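Local coordinates for folylpolyglutamate synthase/dihydrofolate synthase (Thermotoga maritima, PDB 1O5Z), which probably uses ATP and magnesium to add L-glutamate to dihydropteroate and to tetrahydrofolylpolyglutamates in folate biosynthesis, at residues Lys53-Lys63 and Val168-Asp179; Arg95-Ile103 and Met139-Val149. All coordinates share one frame; numbering follows the deposited sequence.

Contact 1. Residues Lys53-Lys63 and Val168-Asp179. With SO4 (sulfate ion), chain C; SO4 (sulfate ion), chain B.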
loop_
_atom_site.group_PDB
_atom_site.type_symbol
_atom_site.label_atom_id
_atom_site.label_comp_id
_atom_site.label_asym_id
_atom_site.label_seq_id
_atom_site.Cartn_x
_atom_site.Cartn_y
_atom_site.Cartn_z
ATOM N N LYS A 53 21.167 1.784 4.838
ATOM C CA LYS A 53 20.780 0.555 4.152
ATOM C C LYS A 53 19.326 0.650 3.747
ATOM O O LYS A 53 18.534 1.385 4.345
ATOM C CB LYS A 53 20.983 -0.696 5.040
ATOM C CG LYS A 53 22.375 -0.890 5.614
ATOM C CD LYS A 53 23.422 -0.917 4.474
ATOM C CE LYS A 53 24.889 -1.155 4.954
ATOM N NZ LYS A 53 25.899 -0.556 3.985
ATOM N N THR A 54 18.963 -0.153 2.757
ATOM C CA THR A 54 17.712 0.027 2.077
ATOM C C THR A 54 17.158 -1.340 1.715
ATOM O O THR A 54 17.928 -2.299 1.518
ATOM C CB THR A 54 18.031 0.969 0.901
ATOM O OG1 THR A 54 17.333 2.230 1.085
ATOM C CG2 THR A 54 17.628 0.467 -0.364
ATOM N N ILE A 55 15.821 -1.455 1.729
ATOM C CA ILE A 55 15.133 -2.659 1.218
ATOM C C ILE A 55 14.083 -2.175 0.262
ATOM O O ILE A 55 13.414 -1.198 0.524
ATOM C CB ILE A 55 14.521 -3.496 2.348
ATOM C CG1 ILE A 55 15.629 -4.038 3.218
ATOM C CG2 ILE A 55 13.664 -4.652 1.792
ATOM C CD1 ILE A 55 15.097 -4.588 4.552
ATOM N N HIS A 56 13.992 -2.847 -0.875
ATOM C CA HIS A 56 13.248 -2.312 -1.993
ATOM C C HIS A 56 12.184 -3.284 -2.422
ATOM O O HIS A 56 12.522 -4.398 -2.774
ATOM C CB HIS A 56 14.177 -2.007 -3.170
ATOM C CG HIS A 56 13.586 -1.052 -4.149
ATOM N ND1 HIS A 56 14.106 -0.866 -5.409
ATOM C CD2 HIS A 56 12.533 -0.206 -4.045
ATOM C CE1 HIS A 56 13.384 0.044 -6.040
ATOM N NE2 HIS A 56 12.410 0.442 -5.244
ATOM N N ILE A 57 10.913 -2.848 -2.381
ATOM C CA ILE A 57 9.771 -3.739 -2.598
ATOM C C ILE A 57 8.810 -3.289 -3.681
ATOM O O ILE A 57 8.101 -2.302 -3.517
ATOM C CB ILE A 57 9.004 -3.984 -1.262
ATOM C CG1 ILE A 57 9.955 -4.616 -0.217
ATOM C CG2 ILE A 57 7.832 -4.959 -1.480
ATOM C CD1 ILE A 57 9.781 -4.110 1.021
ATOM N N GLY A 58 8.747 -4.075 -4.753
ATOM C CA GLY A 58 7.799 -3.856 -5.828
ATOM C C GLY A 58 6.858 -5.015 -6.049
ATOM O O GLY A 58 6.809 -5.976 -5.290
ATOM N N GLY A 59 6.096 -4.929 -7.108
ATOM C CA GLY A 59 5.133 -5.950 -7.423
ATOM C C GLY A 59 3.785 -5.322 -7.668
ATOM O O GLY A 59 3.479 -4.276 -7.148
ATOM N N THR A 60 2.973 -5.972 -8.468
ATOM C CA THR A 60 1.637 -5.474 -8.760
ATOM C C THR A 60 0.713 -5.404 -7.516
ATOM O O THR A 60 0.016 -4.401 -7.271
ATOM C CB THR A 60 1.052 -6.355 -9.850
ATOM O OG1 THR A 60 1.937 -6.326 -10.982
ATOM C CG2 THR A 60 -0.258 -5.778 -10.371
ATOM N N ASN A 61 0.723 -6.477 -6.733
ATOM C CA ASN A 61 -0.082 -6.546 -5.534
ATOM C C ASN A 61 0.753 -7.076 -4.392
ATOM O O ASN A 61 1.559 -7.959 -4.585
ATOM C CB ASN A 61 -1.318 -7.437 -5.754
ATOM C CG ASN A 61 -2.274 -6.853 -6.792
ATOM O OD1 ASN A 61 -2.741 -5.698 -6.652
ATOM N ND2 ASN A 61 -2.533 -7.621 -7.867
ATOM N N GLY A 62 0.519 -6.547 -3.208
ATOM C CA GLY A 62 1.219 -7.002 -2.024
ATOM C C GLY A 62 2.444 -6.194 -1.653
ATOM O O GLY A 62 3.068 -6.471 -0.631
ATOM N N LYS A 63 2.823 -5.209 -2.459
ATOM C CA LYS A 63 4.068 -4.534 -2.143
ATOM C C LYS A 63 3.932 -3.661 -0.886
ATOM O O LYS A 63 4.865 -3.588 -0.082
ATOM C CB LYS A 63 4.694 -3.780 -3.338
ATOM C CG LYS A 63 3.787 -2.922 -4.138
ATOM C CD LYS A 63 4.569 -1.928 -4.997
ATOM C CE LYS A 63 3.566 -1.015 -5.771
ATOM N NZ LYS A 63 2.400 -1.761 -6.342
ATOM N N VAL A 168 18.082 3.457 -5.405
ATOM C CA VAL A 168 18.742 2.797 -4.282
ATOM C C VAL A 168 19.546 1.603 -4.755
ATOM O O VAL A 168 19.327 1.095 -5.852
ATOM C CB VAL A 168 17.739 2.294 -3.193
ATOM C CG1 VAL A 168 16.905 3.428 -2.673
ATOM C CG2 VAL A 168 16.839 1.151 -3.693
ATOM N N PHE A 169 20.490 1.193 -3.903
ATOM C CA PHE A 169 21.126 -0.128 -3.949
ATOM C C PHE A 169 20.829 -0.869 -2.619
ATOM O O PHE A 169 21.458 -0.616 -1.597
ATOM C CB PHE A 169 22.607 0.039 -4.154
ATOM C CG PHE A 169 23.160 -0.929 -5.083
ATOM C CD1 PHE A 169 23.205 -0.636 -6.449
ATOM C CD2 PHE A 169 23.634 -2.170 -4.607
ATOM C CE1 PHE A 169 23.716 -1.552 -7.353
ATOM C CE2 PHE A 169 24.183 -3.125 -5.495
ATOM C CZ PHE A 169 24.235 -2.823 -6.876
ATOM N N PRO A 170 19.809 -1.716 -2.628
ATOM C CA PRO A 170 19.283 -2.266 -1.399
ATOM C C PRO A 170 20.003 -3.517 -0.917
ATOM O O PRO A 170 20.841 -4.074 -1.616
ATOM C CB PRO A 170 17.838 -2.607 -1.783
ATOM C CG PRO A 170 17.894 -2.957 -3.200
ATOM C CD PRO A 170 19.036 -2.177 -3.802
ATOM N N LEU A 171 19.640 -3.965 0.268
ATOM C CA LEU A 171 20.105 -5.244 0.761
ATOM C C LEU A 171 19.363 -6.412 0.059
ATOM O O LEU A 171 19.867 -7.534 -0.036
ATOM C CB LEU A 171 19.889 -5.307 2.281
ATOM C CG LEU A 171 20.639 -4.276 3.127
ATOM C CD1 LEU A 171 20.141 -4.356 4.562
ATOM C CD2 LEU A 171 22.121 -4.558 3.054
ATOM N N CYS A 172 18.164 -6.116 -0.429
ATOM C CA CYS A 172 17.325 -7.084 -1.074
ATOM C C CYS A 172 16.314 -6.323 -1.888
ATOM O O CYS A 172 15.880 -5.248 -1.494
ATOM C CB CYS A 172 16.579 -7.909 -0.025
ATOM S SG CYS A 172 15.722 -9.342 -0.721
ATOM N N SER A 173 15.972 -6.887 -3.041
ATOM C CA SER A 173 14.925 -6.388 -3.944
ATOM C C SER A 173 13.865 -7.477 -3.977
ATOM O O SER A 173 14.171 -8.667 -4.150
ATOM C CB SER A 173 15.466 -6.188 -5.357
ATOM O OG SER A 173 16.606 -5.346 -5.339
ATOM N N THR A 174 12.628 -7.057 -3.774
ATOM C CA THR A 174 11.490 -7.959 -3.737
ATOM C C THR A 174 10.505 -7.584 -4.815
ATOM O O THR A 174 10.161 -6.397 -4.970
ATOM C CB THR A 174 10.851 -7.850 -2.358
ATOM O OG1 THR A 174 11.847 -8.196 -1.379
ATOM C CG2 THR A 174 9.659 -8.872 -2.160
ATOM N N ILE A 175 10.096 -8.570 -5.600
ATOM C CA ILE A 175 8.978 -8.380 -6.509
ATOM C C ILE A 175 7.857 -9.319 -6.087
ATOM O O ILE A 175 7.883 -10.532 -6.361
ATOM C CB ILE A 175 9.408 -8.601 -7.957
ATOM C CG1 ILE A 175 10.501 -7.571 -8.325
ATOM C CG2 ILE A 175 8.189 -8.426 -8.890
ATOM C CD1 ILE A 175 11.224 -7.825 -9.633
ATOM N N VAL A 176 6.889 -8.773 -5.364
ATOM C CA VAL A 176 5.945 -9.633 -4.673
ATOM C C VAL A 176 5.176 -10.467 -5.703
ATOM O O VAL A 176 5.164 -11.703 -5.632
ATOM C CB VAL A 176 4.964 -8.850 -3.767
ATOM C CG1 VAL A 176 4.067 -9.858 -2.985
ATOM C CG2 VAL A 176 5.688 -7.914 -2.806
ATOM N N THR A 177 4.542 -9.762 -6.656
ATOM C CA THR A 177 3.880 -10.356 -7.809
ATOM C C THR A 177 4.065 -9.557 -9.089
ATOM O O THR A 177 4.430 -8.393 -9.072
ATOM C CB THR A 177 2.319 -10.550 -7.596
ATOM O OG1 THR A 177 1.590 -9.281 -7.504
ATOM C CG2 THR A 177 2.041 -11.355 -6.296
ATOM N N VAL A 178 3.748 -10.232 -10.192
ATOM C CA VAL A 178 3.588 -9.608 -11.479
ATOM C C VAL A 178 2.240 -10.042 -12.063
ATOM O O VAL A 178 2.093 -11.187 -12.502
ATOM C CB VAL A 178 4.735 -10.018 -12.425
ATOM C CG1 VAL A 178 4.534 -9.369 -13.806
ATOM C CG2 VAL A 178 6.130 -9.720 -11.775
ATOM N N ASP A 179 1.274 -9.116 -12.063
ATOM C CA ASP A 179 -0.096 -9.384 -12.521
ATOM C C ASP A 179 -0.513 -8.401 -13.620
ATOM O O ASP A 179 -0.106 -7.243 -13.597
ATOM C CB ASP A 179 -1.062 -9.312 -11.331
ATOM C CG ASP A 179 -0.716 -10.317 -10.230
ATOM O OD1 ASP A 179 -0.596 -11.518 -10.632
ATOM O OD2 ASP A 179 -0.556 -10.017 -8.973
HETATM S S SO4 C . -0.708 -3.736 -1.560
HETATM O O1 SO4 C . -1.208 -4.423 -2.743
HETATM O O2 SO4 C . -1.675 -2.865 -0.931
HETATM O O3 SO4 C . 0.411 -2.938 -2.074
HETATM O O4 SO4 C . -0.308 -4.684 -0.513
HETATM S S SO4 B . 2.674 -1.430 -10.220
HETATM O O1 SO4 B . 2.336 -0.276 -9.382
HETATM O O2 SO4 B . 1.498 -2.278 -10.366
HETATM O O3 SO4 B . 3.776 -2.128 -9.545
HETATM O O4 SO4 B . 3.169 -1.020 -11.526
HETATM O O HOH W 1 21.327 -1.135 1.205
#
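V168, in the loop leading to strand 173-175, meets T54 of the neighbouring parallel strand 53-58 in a P-loop domain, a worked example of how a sheet carries a phosphate-binding loop at the end of a strand. V168 CG2 lies over one face of the H56 ring, a CH-pi contact 4.1 Å from its centroid; the far nitrogen, H56 NE2, is held by T165. T54 CG2 wedges tightly between V168 and P170, 3.4 Å from V168 CB. After P170, L171 N gives a nearly straight bond (168°) to T54 O. The parallel ladder then alternates: C172 O accepts from H56 N, T174 N donates to H56 O, and T174 O takes G58 N at 2.7 Å. The T174 side chain runs alongside that of I57. V176 N continues the ladder to G58 O, while V176 CG2 packs on I57 CG2 at 3.9 Å. Beyond the strand ends, T177 O accepts T60 N. T177 OG1, set between its own backbone N and carbonyl carbon (chi1 67°), accepts N61 N at 3.0 Å and donates to D179. A valine here would probably leave N61 N without its acceptor and the D179 carboxylate freer to turn. The loop they join, G58 to K63, has the glycine-rich sequence of a P-loop; G62 N binds a sulfate oxygen at 2.8 Å, and K63 NZ is turned back onto G59 O and only weakly reaches a second sulfate, consistent with a site for nucleotide phosphates. At the end of the segment D179 N donates to T60 OG1, and D179 OD1 pairs with K213. The other oxygen, D179 OD2, is reached from opposite faces of the carboxylate by N61 ND2 at 3.3 Å and T177 OG1 at 2.7 Å.

Contact 2. Residues Arg95-Ile103 and Met139-Val149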
loop_
_atom_site.group_PDB
_atom_site.type_symbol
_atom_site.label_atom_id
_atom_site.label_comp_id
_atom_site.label_asym_id
_atom_site.label_seq_id
_atom_site.Cartn_x
_atom_site.Cartn_y
_atom_site.Cartn_z
ATOM N N ARG A 95 2.641 8.198 3.872
ATOM C CA ARG A 95 3.638 7.883 2.854
ATOM C C ARG A 95 5.026 7.802 3.428
ATOM O O ARG A 95 5.850 7.144 2.870
ATOM C CB ARG A 95 3.626 8.934 1.713
ATOM C CG ARG A 95 2.384 8.951 0.875
ATOM C CD ARG A 95 2.257 10.146 0.027
ATOM N NE ARG A 95 1.024 10.109 -0.737
ATOM C CZ ARG A 95 0.917 9.681 -2.002
ATOM N NH1 ARG A 95 -0.283 9.688 -2.580
ATOM N NH2 ARG A 95 1.990 9.283 -2.709
ATOM N N ILE A 96 5.274 8.510 4.533
ATOM C CA ILE A 96 6.629 8.621 5.122
ATOM C C ILE A 96 6.568 8.416 6.631
ATOM O O ILE A 96 5.880 9.128 7.332
ATOM C CB ILE A 96 7.224 10.002 4.817
ATOM C CG1 ILE A 96 7.130 10.306 3.313
ATOM C CG2 ILE A 96 8.645 10.073 5.255
ATOM C CD1 ILE A 96 7.595 11.689 2.973
ATOM N N ARG A 97 7.318 7.433 7.107
ATOM C CA ARG A 97 7.232 6.996 8.472
ATOM C C ARG A 97 8.600 6.783 9.056
ATOM O O ARG A 97 9.551 6.496 8.350
ATOM C CB ARG A 97 6.431 5.713 8.557
ATOM C CG ARG A 97 5.237 5.757 7.746
ATOM C CD ARG A 97 4.285 4.629 8.039
ATOM N NE ARG A 97 3.234 4.614 7.033
ATOM C CZ ARG A 97 2.353 3.655 6.882
ATOM N NH1 ARG A 97 2.338 2.601 7.699
ATOM N NH2 ARG A 97 1.439 3.780 5.929
ATOM N N LEU A 98 8.668 7.016 10.354
ATOM C CA LEU A 98 9.813 6.725 11.193
ATOM C C LEU A 98 9.287 5.780 12.271
ATOM O O LEU A 98 8.383 6.125 13.047
ATOM C CB LEU A 98 10.348 7.990 11.846
ATOM C CG LEU A 98 11.542 7.880 12.792
ATOM C CD1 LEU A 98 12.759 7.312 12.099
ATOM C CD2 LEU A 98 11.801 9.285 13.326
ATOM N N ASN A 99 9.824 4.571 12.239
ATOM C CA ASN A 99 9.466 3.553 13.168
ATOM C C ASN A 99 7.968 3.382 13.102
ATOM O O ASN A 99 7.311 3.179 14.090
ATOM C CB ASN A 99 9.988 3.918 14.551
ATOM C CG ASN A 99 11.529 3.992 14.582
ATOM O OD1 ASN A 99 12.171 3.320 13.799
ATOM N ND2 ASN A 99 12.101 4.752 15.524
ATOM N N GLU A 100 7.458 3.483 11.883
ATOM C CA GLU A 100 6.055 3.262 11.571
ATOM C C GLU A 100 5.104 4.300 12.173
ATOM O O GLU A 100 3.913 4.094 12.246
ATOM C CB GLU A 100 5.694 1.805 11.881
ATOM C CG GLU A 100 6.164 0.849 10.773
ATOM C CD GLU A 100 5.489 1.124 9.462
ATOM O OE1 GLU A 100 4.242 1.355 9.455
ATOM O OE2 GLU A 100 6.168 1.091 8.429
ATOM N N GLU A 101 5.632 5.448 12.558
ATOM C CA GLU A 101 4.811 6.569 12.918
ATOM C C GLU A 101 4.830 7.528 11.733
ATOM O O GLU A 101 5.859 7.754 11.181
ATOM C CB GLU A 101 5.353 7.242 14.161
ATOM C CG GLU A 101 5.017 6.533 15.457
ATOM C CD GLU A 101 3.497 6.387 15.664
ATOM O OE1 GLU A 101 2.825 7.423 16.008
ATOM O OE2 GLU A 101 2.974 5.244 15.473
ATOM N N TYR A 102 3.684 8.093 11.356
ATOM C CA TYR A 102 3.622 9.034 10.230
ATOM C C TYR A 102 4.465 10.285 10.528
ATOM O O TYR A 102 4.441 10.844 11.605
ATOM C CB TYR A 102 2.199 9.497 9.918
ATOM C CG TYR A 102 1.159 8.430 9.653
ATOM C CD1 TYR A 102 -0.193 8.767 9.615
ATOM C CD2 TYR A 102 1.512 7.082 9.445
ATOM C CE1 TYR A 102 -1.171 7.782 9.410
ATOM C CE2 TYR A 102 0.552 6.115 9.219
ATOM C CZ TYR A 102 -0.772 6.452 9.195
ATOM O OH TYR A 102 -1.693 5.449 8.974
ATOM N N ILE A 103 5.176 10.745 9.522
ATOM C CA ILE A 103 5.804 12.032 9.585
ATOM C C ILE A 103 4.768 13.059 10.070
ATOM O O ILE A 103 3.593 12.964 9.717
ATOM C CB ILE A 103 6.368 12.368 8.201
ATOM C CG1 ILE A 103 7.222 13.646 8.241
ATOM C CG2 ILE A 103 5.248 12.507 7.152
ATOM C CD1 ILE A 103 7.981 13.880 6.955
ATOM N N MET A 139 11.748 13.745 -0.638
ATOM C CA MET A 139 11.384 14.144 0.703
ATOM C C MET A 139 11.572 13.007 1.693
ATOM O O MET A 139 12.139 13.191 2.739
ATOM C CB MET A 139 9.936 14.547 0.752
ATOM C CG MET A 139 9.622 15.906 0.150
ATOM S SD MET A 139 7.847 16.355 0.407
ATOM C CE MET A 139 7.592 15.709 2.106
ATOM N N ALA A 140 11.072 11.816 1.362
ATOM C CA ALA A 140 11.273 10.675 2.222
ATOM C C ALA A 140 12.738 10.395 2.408
ATOM O O ALA A 140 13.188 10.257 3.515
ATOM C CB ALA A 140 10.580 9.493 1.658
ATOM N N PHE A 141 13.497 10.330 1.319
ATOM C CA PHE A 141 14.935 10.040 1.410
ATOM C C PHE A 141 15.667 11.022 2.290
ATOM O O PHE A 141 16.525 10.651 3.074
ATOM C CB PHE A 141 15.600 10.047 0.048
ATOM C CG PHE A 141 15.373 8.811 -0.758
ATOM C CD1 PHE A 141 15.024 8.911 -2.096
ATOM C CD2 PHE A 141 15.584 7.544 -0.217
ATOM C CE1 PHE A 141 14.798 7.746 -2.893
ATOM C CE2 PHE A 141 15.402 6.403 -1.004
ATOM C CZ PHE A 141 15.012 6.515 -2.358
ATOM N N LEU A 142 15.334 12.286 2.131
ATOM C CA LEU A 142 15.957 13.349 2.920
ATOM C C LEU A 142 15.572 13.205 4.400
ATOM O O LEU A 142 16.390 13.317 5.295
ATOM C CB LEU A 142 15.472 14.706 2.378
ATOM C CG LEU A 142 16.148 15.927 2.965
ATOM C CD1 LEU A 142 17.624 15.751 2.913
ATOM C CD2 LEU A 142 15.710 17.228 2.272
ATOM N N TYR A 143 14.295 12.938 4.642
ATOM C CA TYR A 143 13.793 12.789 5.989
ATOM C C TYR A 143 14.511 11.625 6.703
ATOM O O TYR A 143 14.962 11.769 7.814
ATOM C CB TYR A 143 12.299 12.555 5.908
ATOM C CG TYR A 143 11.619 12.250 7.192
ATOM C CD1 TYR A 143 11.351 13.248 8.102
ATOM C CD2 TYR A 143 11.141 10.966 7.460
ATOM C CE1 TYR A 143 10.679 12.987 9.259
ATOM C CE2 TYR A 143 10.460 10.693 8.608
ATOM C CZ TYR A 143 10.210 11.713 9.501
ATOM O OH TYR A 143 9.534 11.471 10.658
ATOM N N PHE A 144 14.610 10.486 6.030
ATOM C CA PHE A 144 15.309 9.354 6.555
ATOM C C PHE A 144 16.722 9.693 6.886
ATOM O O PHE A 144 17.226 9.202 7.875
ATOM C CB PHE A 144 15.280 8.186 5.563
ATOM C CG PHE A 144 13.911 7.735 5.202
ATOM C CD1 PHE A 144 12.839 7.877 6.088
ATOM C CD2 PHE A 144 13.677 7.142 3.977
ATOM C CE1 PHE A 144 11.553 7.461 5.747
ATOM C CE2 PHE A 144 12.399 6.711 3.632
ATOM C CZ PHE A 144 11.325 6.875 4.545
ATOM N N ALA A 145 17.374 10.483 6.050
ATOM C CA ALA A 145 18.719 10.975 6.347
ATOM C C ALA A 145 18.727 11.935 7.566
ATOM O O ALA A 145 19.529 11.771 8.494
ATOM C CB ALA A 145 19.325 11.681 5.113
ATOM N N GLU A 146 17.829 12.922 7.590
ATOM C CA GLU A 146 17.833 13.876 8.690
ATOM C C GLU A 146 17.551 13.062 9.964
ATOM O O GLU A 146 18.058 13.386 11.024
ATOM C CB GLU A 146 16.889 15.104 8.480
ATOM C CG GLU A 146 16.836 15.676 7.039
ATOM C CD GLU A 146 17.019 17.217 6.823
ATOM O OE1 GLU A 146 18.108 17.582 6.266
ATOM O OE2 GLU A 146 16.106 18.089 7.098
ATOM N N LYS A 147 16.816 11.962 9.872
ATOM C CA LYS A 147 16.490 11.197 11.080
ATOM C C LYS A 147 17.519 10.122 11.418
ATOM O O LYS A 147 17.318 9.368 12.373
ATOM C CB LYS A 147 15.111 10.517 10.959
ATOM C CG LYS A 147 13.952 11.478 10.957
ATOM C CD LYS A 147 13.817 12.180 12.288
ATOM C CE LYS A 147 12.609 13.109 12.271
ATOM N NZ LYS A 147 12.414 13.863 13.560
ATOM N N ASN A 148 18.601 10.018 10.644
ATOM C CA ASN A 148 19.638 9.007 10.944
ATOM C C ASN A 148 19.077 7.582 11.082
ATOM O O ASN A 148 19.380 6.869 12.007
ATOM C CB ASN A 148 20.427 9.398 12.193
ATOM C CG ASN A 148 20.982 10.817 12.105
ATOM O OD1 ASN A 148 21.480 11.255 11.061
ATOM N ND2 ASN A 148 20.867 11.554 13.186
ATOM N N VAL A 149 18.281 7.168 10.128
ATOM C CA VAL A 149 17.704 5.816 10.181
ATOM C C VAL A 149 18.788 4.772 9.905
ATOM O O VAL A 149 19.816 5.073 9.302
ATOM C CB VAL A 149 16.498 5.659 9.230
ATOM C CG1 VAL A 149 15.415 6.701 9.533
ATOM C CG2 VAL A 149 16.925 5.720 7.773
#
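I96 and I103, which both close on Y143, are tied to each other by the backbone bond I103 N to I96 O, 2.8 Å long. They belong to a beta hairpin, turned by a type I' turn from L98 to E101, that packs against the last turns of helix 132-146. Y143 is the centrepiece. With CG anti to the backbone N (chi1 174°), its ring reaches out to the hairpin, where I103 CD1 sits over one face, 3.8 Å from the centroid. K147 CG covers the opposite face, and F144 CE1 abuts the edge. I96 CG2 comes in obliquely, 3.4 Å from Y143 CD2, and its other branch fits against A140 CB and M139 CE. Nearer the turn, the L98 and K147 side chains cross at about a right angle, L98 CD2 resting on K147 CD, and L98 CD1 meets V149 CG1 at 3.7 Å, just past the Schellman motif that ends the helix. R97 turns the other way, its NE donating to E94 O and its NH1 in a salt bridge with E100 OE1. No hydrogen bond links hairpin to helix, which implies that shape fit and burial of apolar surface hold the two together, while the hairpin's backbone bonds run within itself and to strand 81-84 and Y85, and the helix keeps its own.

How the contacts relate
From the N terminus, the chain first lays down residues 53-63, the strand and loop whose partner, 168-179, comes only after 104 further residues, so contact 1 closes a long loop. Within that loop the chain forms the hairpin 95-103 and, after helix 105-122 and the first half of helix 132-146, closes the shorter contact 2 at 139-149; the two nest and do not cross. Both serve one mixed sheet: contact 1 joins adjacent strands in its interior, whereas contact 2 lays a helix on the hairpin at one outer end. Their centres lie about 18 Å apart, yet they touch directly where V168 CG1 packs 3.6 Å from F141 CZ.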